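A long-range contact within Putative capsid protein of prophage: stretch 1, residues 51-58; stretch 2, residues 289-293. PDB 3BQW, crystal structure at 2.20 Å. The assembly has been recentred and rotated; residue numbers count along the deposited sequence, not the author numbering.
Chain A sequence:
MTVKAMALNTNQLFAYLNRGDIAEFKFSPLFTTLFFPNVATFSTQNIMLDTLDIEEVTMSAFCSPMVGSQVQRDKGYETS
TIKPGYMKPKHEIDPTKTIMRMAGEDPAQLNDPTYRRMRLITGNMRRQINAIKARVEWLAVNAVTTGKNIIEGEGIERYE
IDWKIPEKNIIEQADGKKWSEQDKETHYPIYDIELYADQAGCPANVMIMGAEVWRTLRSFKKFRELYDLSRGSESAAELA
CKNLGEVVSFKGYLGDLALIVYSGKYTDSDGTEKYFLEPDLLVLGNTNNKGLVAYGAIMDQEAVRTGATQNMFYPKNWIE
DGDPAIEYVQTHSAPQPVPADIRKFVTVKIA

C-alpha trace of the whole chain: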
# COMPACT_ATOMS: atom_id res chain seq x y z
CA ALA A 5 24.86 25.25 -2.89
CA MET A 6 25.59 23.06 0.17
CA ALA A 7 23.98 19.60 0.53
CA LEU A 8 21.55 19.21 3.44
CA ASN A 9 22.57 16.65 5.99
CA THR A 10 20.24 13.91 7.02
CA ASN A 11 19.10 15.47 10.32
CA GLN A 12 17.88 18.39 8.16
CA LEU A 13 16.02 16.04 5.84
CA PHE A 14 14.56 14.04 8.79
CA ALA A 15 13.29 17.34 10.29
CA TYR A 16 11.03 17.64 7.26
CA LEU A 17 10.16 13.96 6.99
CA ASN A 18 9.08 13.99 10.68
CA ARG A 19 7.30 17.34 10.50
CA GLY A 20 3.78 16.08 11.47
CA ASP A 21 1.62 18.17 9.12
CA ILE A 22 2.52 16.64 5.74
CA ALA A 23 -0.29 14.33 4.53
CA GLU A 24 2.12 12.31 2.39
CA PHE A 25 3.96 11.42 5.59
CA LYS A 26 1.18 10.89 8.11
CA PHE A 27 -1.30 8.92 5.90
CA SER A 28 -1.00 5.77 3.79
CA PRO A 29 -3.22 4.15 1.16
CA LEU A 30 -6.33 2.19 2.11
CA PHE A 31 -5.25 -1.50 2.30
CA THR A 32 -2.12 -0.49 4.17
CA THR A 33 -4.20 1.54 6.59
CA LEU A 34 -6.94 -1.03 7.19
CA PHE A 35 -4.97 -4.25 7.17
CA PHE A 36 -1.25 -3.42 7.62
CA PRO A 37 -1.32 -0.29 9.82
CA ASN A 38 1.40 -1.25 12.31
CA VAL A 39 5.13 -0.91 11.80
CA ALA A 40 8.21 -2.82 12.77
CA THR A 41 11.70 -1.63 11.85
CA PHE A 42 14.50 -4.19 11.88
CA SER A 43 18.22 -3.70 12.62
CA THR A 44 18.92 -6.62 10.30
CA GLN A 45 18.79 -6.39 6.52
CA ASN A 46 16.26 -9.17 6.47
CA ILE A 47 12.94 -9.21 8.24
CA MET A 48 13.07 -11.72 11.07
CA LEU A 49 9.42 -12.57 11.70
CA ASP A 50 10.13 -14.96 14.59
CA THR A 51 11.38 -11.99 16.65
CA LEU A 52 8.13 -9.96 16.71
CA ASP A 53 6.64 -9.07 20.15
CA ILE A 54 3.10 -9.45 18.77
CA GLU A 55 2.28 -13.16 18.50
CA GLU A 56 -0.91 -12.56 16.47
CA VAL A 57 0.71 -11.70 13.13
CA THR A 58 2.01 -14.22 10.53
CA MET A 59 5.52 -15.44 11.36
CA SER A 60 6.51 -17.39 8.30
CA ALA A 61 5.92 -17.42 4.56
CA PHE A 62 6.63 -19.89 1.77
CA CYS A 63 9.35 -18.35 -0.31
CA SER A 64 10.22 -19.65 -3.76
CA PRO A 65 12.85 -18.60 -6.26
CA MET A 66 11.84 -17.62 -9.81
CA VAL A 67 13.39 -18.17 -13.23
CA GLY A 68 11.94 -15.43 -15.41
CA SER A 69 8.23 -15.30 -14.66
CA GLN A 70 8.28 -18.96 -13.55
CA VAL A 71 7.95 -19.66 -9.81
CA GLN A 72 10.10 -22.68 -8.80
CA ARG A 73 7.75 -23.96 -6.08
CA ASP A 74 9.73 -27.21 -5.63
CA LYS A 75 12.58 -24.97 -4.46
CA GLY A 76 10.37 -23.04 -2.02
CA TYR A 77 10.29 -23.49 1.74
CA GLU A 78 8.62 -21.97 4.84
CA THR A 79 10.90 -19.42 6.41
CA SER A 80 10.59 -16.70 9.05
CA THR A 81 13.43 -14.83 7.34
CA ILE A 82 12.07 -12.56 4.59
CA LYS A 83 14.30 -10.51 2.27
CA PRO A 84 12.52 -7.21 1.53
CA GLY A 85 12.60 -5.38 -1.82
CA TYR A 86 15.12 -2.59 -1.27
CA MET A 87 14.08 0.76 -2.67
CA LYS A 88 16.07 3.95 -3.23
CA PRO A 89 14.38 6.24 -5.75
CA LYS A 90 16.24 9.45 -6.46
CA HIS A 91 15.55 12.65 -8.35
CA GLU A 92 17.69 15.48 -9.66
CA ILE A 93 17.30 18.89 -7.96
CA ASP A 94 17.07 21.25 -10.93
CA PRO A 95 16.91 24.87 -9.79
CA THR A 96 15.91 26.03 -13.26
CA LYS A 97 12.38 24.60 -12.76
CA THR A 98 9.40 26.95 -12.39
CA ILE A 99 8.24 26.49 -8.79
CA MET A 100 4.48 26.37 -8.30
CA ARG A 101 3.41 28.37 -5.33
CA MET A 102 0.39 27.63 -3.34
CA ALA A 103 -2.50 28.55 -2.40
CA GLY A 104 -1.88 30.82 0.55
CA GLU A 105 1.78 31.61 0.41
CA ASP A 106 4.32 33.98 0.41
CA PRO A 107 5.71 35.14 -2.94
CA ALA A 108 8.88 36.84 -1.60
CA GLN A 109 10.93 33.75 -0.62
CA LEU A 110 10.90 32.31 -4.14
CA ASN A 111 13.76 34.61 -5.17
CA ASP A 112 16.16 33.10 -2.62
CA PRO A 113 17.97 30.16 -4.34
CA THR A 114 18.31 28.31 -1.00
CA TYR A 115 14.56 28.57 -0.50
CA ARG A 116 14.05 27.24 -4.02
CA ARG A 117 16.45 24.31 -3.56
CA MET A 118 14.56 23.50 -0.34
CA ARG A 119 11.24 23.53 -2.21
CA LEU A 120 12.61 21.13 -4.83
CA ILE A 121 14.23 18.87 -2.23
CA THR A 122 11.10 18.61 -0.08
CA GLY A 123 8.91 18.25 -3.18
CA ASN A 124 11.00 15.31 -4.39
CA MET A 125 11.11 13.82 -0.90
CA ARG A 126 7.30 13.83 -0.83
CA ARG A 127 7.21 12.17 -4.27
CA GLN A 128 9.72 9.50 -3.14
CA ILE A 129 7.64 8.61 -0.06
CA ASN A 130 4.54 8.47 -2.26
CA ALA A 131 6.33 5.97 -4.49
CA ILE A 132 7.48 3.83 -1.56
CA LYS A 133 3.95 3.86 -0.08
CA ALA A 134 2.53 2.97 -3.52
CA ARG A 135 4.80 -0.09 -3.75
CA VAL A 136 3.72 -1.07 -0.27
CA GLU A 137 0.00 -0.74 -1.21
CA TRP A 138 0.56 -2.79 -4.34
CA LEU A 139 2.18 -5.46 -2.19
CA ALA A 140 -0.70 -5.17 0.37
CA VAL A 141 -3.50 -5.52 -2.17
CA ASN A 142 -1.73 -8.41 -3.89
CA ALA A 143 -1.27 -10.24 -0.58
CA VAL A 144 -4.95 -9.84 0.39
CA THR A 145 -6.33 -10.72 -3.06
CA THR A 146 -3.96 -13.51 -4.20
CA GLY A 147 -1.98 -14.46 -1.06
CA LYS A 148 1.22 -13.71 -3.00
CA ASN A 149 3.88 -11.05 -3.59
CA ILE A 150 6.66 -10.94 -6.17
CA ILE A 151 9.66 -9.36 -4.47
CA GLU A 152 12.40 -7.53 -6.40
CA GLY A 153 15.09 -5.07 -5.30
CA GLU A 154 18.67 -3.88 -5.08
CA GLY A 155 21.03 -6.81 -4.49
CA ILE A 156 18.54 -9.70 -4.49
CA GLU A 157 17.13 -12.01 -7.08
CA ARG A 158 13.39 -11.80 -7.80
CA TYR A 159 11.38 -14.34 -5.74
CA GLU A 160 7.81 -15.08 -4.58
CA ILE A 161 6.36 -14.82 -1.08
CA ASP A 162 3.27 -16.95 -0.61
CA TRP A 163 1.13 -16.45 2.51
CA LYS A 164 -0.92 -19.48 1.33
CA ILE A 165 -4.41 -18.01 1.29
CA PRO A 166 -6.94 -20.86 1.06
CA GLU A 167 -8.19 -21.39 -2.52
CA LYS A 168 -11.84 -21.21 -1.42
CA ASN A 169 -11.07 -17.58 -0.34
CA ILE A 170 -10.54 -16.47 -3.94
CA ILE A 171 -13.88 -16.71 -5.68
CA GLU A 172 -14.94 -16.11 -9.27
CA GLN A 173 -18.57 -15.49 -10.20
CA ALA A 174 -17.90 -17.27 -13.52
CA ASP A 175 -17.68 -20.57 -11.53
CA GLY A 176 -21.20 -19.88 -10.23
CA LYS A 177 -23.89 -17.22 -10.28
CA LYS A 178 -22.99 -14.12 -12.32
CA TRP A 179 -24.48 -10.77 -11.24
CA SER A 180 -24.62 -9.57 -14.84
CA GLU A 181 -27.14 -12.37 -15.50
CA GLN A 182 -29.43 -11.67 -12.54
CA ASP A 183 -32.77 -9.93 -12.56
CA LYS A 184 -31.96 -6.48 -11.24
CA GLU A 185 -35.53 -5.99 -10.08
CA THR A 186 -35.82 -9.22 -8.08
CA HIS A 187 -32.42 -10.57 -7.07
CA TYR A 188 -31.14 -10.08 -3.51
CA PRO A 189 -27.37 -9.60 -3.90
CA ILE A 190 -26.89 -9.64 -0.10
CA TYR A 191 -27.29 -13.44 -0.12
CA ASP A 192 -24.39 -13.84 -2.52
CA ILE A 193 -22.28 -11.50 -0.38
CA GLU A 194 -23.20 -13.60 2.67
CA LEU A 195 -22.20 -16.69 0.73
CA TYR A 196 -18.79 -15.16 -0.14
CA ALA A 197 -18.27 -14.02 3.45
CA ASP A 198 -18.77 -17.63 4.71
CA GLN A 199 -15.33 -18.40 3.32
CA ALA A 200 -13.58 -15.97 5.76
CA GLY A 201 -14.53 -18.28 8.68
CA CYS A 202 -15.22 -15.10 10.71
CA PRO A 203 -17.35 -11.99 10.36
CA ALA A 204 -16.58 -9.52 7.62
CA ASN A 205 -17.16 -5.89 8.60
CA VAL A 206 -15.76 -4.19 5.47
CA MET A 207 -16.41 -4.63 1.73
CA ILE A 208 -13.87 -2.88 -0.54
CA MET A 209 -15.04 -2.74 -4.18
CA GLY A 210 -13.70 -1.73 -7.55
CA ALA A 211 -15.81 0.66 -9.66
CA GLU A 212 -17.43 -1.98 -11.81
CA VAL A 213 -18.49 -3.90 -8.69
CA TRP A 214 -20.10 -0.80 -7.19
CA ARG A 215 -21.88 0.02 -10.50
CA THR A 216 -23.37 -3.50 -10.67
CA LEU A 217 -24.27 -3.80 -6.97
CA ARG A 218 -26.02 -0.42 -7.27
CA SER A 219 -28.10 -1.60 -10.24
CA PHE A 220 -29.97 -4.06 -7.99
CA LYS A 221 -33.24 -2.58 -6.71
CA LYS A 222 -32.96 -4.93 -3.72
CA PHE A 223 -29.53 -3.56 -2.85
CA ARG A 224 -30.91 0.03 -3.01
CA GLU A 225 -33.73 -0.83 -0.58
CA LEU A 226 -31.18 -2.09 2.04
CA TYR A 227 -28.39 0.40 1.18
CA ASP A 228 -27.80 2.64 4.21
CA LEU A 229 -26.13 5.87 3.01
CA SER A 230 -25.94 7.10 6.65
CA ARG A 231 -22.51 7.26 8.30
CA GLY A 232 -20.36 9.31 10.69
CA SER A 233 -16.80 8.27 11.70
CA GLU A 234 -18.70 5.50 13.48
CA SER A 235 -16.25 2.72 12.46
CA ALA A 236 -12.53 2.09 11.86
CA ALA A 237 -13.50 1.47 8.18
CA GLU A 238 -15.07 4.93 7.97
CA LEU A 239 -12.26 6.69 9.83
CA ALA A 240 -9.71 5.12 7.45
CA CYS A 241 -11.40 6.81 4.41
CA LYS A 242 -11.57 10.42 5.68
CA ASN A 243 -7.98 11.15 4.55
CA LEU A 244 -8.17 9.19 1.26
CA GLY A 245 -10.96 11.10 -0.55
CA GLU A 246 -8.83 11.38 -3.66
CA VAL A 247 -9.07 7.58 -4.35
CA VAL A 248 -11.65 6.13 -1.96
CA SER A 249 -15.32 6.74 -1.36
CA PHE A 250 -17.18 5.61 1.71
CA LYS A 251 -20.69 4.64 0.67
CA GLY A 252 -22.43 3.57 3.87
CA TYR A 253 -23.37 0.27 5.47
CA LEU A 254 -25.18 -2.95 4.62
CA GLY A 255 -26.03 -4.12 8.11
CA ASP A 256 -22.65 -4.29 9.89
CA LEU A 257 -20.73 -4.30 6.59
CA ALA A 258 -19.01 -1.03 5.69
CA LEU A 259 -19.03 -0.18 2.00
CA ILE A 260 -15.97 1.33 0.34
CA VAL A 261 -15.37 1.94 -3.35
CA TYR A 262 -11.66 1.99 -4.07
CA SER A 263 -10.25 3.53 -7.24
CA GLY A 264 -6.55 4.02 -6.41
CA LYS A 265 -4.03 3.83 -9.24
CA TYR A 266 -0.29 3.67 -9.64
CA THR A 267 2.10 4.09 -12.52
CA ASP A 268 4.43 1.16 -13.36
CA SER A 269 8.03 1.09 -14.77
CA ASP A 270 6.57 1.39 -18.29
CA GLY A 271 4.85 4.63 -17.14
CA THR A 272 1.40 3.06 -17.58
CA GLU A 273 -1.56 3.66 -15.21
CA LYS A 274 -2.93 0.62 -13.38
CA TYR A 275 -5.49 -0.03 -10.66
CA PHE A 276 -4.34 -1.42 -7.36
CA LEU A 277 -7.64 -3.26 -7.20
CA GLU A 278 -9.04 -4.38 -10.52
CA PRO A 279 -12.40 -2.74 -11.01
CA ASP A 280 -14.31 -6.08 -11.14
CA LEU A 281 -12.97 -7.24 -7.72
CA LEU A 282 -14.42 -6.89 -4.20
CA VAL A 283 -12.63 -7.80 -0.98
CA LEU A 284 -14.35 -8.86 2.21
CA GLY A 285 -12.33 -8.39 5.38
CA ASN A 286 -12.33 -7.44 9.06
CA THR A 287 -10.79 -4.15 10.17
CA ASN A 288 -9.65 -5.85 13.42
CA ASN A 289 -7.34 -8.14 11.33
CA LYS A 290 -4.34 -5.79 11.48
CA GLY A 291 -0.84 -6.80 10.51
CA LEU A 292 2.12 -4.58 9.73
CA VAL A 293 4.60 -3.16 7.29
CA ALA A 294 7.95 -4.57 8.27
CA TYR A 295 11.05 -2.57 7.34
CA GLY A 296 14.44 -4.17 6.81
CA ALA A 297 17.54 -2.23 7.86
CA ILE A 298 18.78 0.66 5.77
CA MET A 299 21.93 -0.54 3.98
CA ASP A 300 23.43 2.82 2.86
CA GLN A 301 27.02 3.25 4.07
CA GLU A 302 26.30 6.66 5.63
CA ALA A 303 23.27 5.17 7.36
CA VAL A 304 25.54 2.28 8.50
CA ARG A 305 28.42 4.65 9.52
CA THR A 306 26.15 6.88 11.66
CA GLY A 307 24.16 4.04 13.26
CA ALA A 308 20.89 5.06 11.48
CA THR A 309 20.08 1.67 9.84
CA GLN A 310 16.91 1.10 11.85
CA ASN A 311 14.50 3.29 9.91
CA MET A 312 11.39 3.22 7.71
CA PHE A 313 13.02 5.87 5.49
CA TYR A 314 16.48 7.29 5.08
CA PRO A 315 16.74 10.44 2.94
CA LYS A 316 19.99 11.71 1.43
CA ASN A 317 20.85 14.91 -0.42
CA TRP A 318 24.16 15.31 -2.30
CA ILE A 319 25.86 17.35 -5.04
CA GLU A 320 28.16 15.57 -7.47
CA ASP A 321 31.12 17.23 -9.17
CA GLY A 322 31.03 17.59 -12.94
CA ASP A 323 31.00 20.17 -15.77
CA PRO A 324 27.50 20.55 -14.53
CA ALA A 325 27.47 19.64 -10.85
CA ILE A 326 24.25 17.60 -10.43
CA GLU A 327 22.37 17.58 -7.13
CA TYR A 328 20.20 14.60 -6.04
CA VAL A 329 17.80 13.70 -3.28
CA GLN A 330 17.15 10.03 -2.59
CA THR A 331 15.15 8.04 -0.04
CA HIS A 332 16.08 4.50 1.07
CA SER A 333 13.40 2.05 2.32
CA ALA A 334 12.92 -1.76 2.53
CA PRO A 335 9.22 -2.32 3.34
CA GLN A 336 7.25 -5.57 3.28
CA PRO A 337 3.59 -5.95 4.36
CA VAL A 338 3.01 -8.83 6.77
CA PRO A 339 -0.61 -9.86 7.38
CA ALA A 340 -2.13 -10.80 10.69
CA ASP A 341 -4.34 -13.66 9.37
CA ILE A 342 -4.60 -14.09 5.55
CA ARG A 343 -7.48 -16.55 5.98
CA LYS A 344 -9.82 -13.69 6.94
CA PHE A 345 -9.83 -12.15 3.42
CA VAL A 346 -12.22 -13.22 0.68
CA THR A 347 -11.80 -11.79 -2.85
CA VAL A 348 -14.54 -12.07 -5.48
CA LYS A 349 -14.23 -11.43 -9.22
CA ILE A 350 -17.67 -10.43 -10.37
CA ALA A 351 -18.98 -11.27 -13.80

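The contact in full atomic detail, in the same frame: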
# COMPACT_ATOMS: atom_id res chain seq x y z
N THR A 51 11.01 -12.89 15.57
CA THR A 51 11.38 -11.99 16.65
C THR A 51 10.31 -10.95 17.05
O THR A 51 10.57 -10.11 17.90
CB THR A 51 12.63 -11.19 16.28
OG1 THR A 51 12.32 -10.29 15.23
CG2 THR A 51 13.78 -12.10 15.89
N LEU A 52 9.12 -11.01 16.47
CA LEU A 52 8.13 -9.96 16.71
C LEU A 52 7.47 -10.15 18.08
O LEU A 52 7.16 -11.29 18.46
CB LEU A 52 7.10 -9.92 15.59
CG LEU A 52 7.56 -9.25 14.28
CD1 LEU A 52 6.66 -9.55 13.05
CD2 LEU A 52 7.65 -7.79 14.48
N ASP A 53 7.27 -9.05 18.81
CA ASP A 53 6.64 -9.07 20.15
C ASP A 53 5.16 -9.52 20.07
O ASP A 53 4.69 -10.30 20.91
CB ASP A 53 6.79 -7.71 20.88
CG ASP A 53 5.91 -6.59 20.29
OD1 ASP A 53 5.83 -6.42 19.05
OD2 ASP A 53 5.30 -5.83 21.09
N ILE A 54 4.47 -9.04 19.05
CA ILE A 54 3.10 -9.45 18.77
C ILE A 54 3.05 -10.87 18.21
O ILE A 54 3.57 -11.14 17.14
CB ILE A 54 2.46 -8.49 17.75
CG1 ILE A 54 1.87 -7.27 18.46
CG2 ILE A 54 1.38 -9.18 16.97
CD1 ILE A 54 2.77 -6.62 19.45
N GLU A 55 2.41 -11.77 18.94
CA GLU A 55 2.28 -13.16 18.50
C GLU A 55 1.22 -13.34 17.41
O GLU A 55 1.25 -14.34 16.70
CB GLU A 55 1.90 -14.06 19.67
CG GLU A 55 2.92 -14.15 20.80
CD GLU A 55 2.43 -15.07 21.92
OE1 GLU A 55 1.44 -15.81 21.68
OE2 GLU A 55 3.03 -15.04 23.03
N GLU A 56 0.29 -12.40 17.31
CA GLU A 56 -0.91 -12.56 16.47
C GLU A 56 -0.75 -12.20 14.99
O GLU A 56 -1.71 -12.27 14.24
CB GLU A 56 -2.13 -11.82 17.10
CG GLU A 56 -1.94 -10.31 17.41
CD GLU A 56 -2.28 -9.37 16.24
OE1 GLU A 56 -3.28 -9.64 15.53
OE2 GLU A 56 -1.55 -8.36 16.05
N VAL A 57 0.45 -11.84 14.56
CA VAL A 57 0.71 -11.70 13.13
C VAL A 57 1.43 -12.94 12.56
O VAL A 57 1.90 -13.80 13.30
CB VAL A 57 1.41 -10.38 12.80
CG1 VAL A 57 0.77 -9.24 13.58
CG2 VAL A 57 2.90 -10.46 13.06
N THR A 58 1.45 -13.05 11.23
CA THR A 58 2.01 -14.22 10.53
C THR A 58 3.53 -14.25 10.69
O THR A 58 4.21 -13.24 10.49
CB THR A 58 1.63 -14.18 9.03
OG1 THR A 58 0.22 -14.08 8.92
CG2 THR A 58 2.07 -15.41 8.30
N ASN A 289 -8.38 -7.20 11.80
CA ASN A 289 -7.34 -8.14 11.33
C ASN A 289 -6.13 -7.31 10.84
O ASN A 289 -5.91 -7.11 9.63
CB ASN A 289 -7.92 -9.04 10.22
CG ASN A 289 -6.97 -10.15 9.77
OD1 ASN A 289 -6.17 -10.68 10.55
ND2 ASN A 289 -7.08 -10.52 8.51
N LYS A 290 -5.39 -6.78 11.80
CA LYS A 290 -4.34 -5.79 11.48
C LYS A 290 -2.98 -6.39 11.62
O LYS A 290 -2.60 -6.79 12.70
CB LYS A 290 -4.39 -4.58 12.40
CG LYS A 290 -5.69 -3.80 12.40
CD LYS A 290 -5.82 -3.19 13.77
CE LYS A 290 -6.90 -2.18 13.84
NZ LYS A 290 -7.35 -2.04 15.25
N GLY A 291 -2.24 -6.42 10.52
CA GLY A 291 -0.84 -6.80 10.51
C GLY A 291 0.03 -5.56 10.42
O GLY A 291 -0.28 -4.53 11.00
N LEU A 292 1.14 -5.66 9.70
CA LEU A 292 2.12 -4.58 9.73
C LEU A 292 2.84 -4.41 8.42
O LEU A 292 2.72 -5.23 7.51
CB LEU A 292 3.15 -4.80 10.86
CG LEU A 292 4.11 -5.99 10.66
CD1 LEU A 292 5.42 -5.79 11.33
CD2 LEU A 292 3.45 -7.25 11.16
N VAL A 293 3.57 -3.30 8.31
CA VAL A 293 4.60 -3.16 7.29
C VAL A 293 5.89 -3.28 8.05
O VAL A 293 6.16 -2.53 8.99
CB VAL A 293 4.49 -1.84 6.44
CG1 VAL A 293 5.61 -1.79 5.38
CG2 VAL A 293 3.13 -1.75 5.75

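This contact is small and mainly apolar. No hydrogen bond or salt bridge crosses it, and the two stretches together bury 173 Å². Van der Waals packing of aliphatic side chains accounts for most of it.

Leu 292 is the centre. It lies at the start of a strand, is buried, and has the largest covered area of any residue here. Its CA-to-CB bond points toward stretch 1. Chi1 is 68° (p) and chi2 is 152° (t). CD2 of Leu 292 lies 3.8 Å from CG2 of Val 57 and 4.4 Å from CD1 of Leu 52. CD1 of Leu 292 lies 4.3 Å from CD1 of Leu 52. An aliphatic side chain suits this buried place beside Val 57 and Leu 52.

Val 57 also points toward the other stretch. With chi1 at -43° (m), both its methyls pack near CD2 of Leu 292. CG1 of Val 57 also lies 4.2 Å from CA of Gly 291 and 4.3 Å from O of Lys 290. The backbones are nearest here, with CA of Val 57 and CA of Gly 291 5.8 Å apart. Gly 291 has no side chain, and CG1 of Val 57 packs against its CA.

Leu 52 adopts m, t (-77°, 165°). It points toward stretch 2, and CD1 and CD2 of Leu 52 both lie 4.3 Å from CD1 of Leu 292.

Glu 56 is exposed. Its CA-to-CB bond runs sideways, but chi1 of 55° (p) and chi2 of 88° (p) fold the chain so that its end comes nearer. OE2 of Glu 56 stops 3.8 Å from O of Lys 290. No hydrogen bond forms; a carboxylate oxygen and a carbonyl oxygen are both acceptors.

Lys 290 contributes through its backbone carbonyl. Its side chain is m, then t throughout, and its extended end leads away from stretch 1. Its amine therefore does not pair with Glu 56.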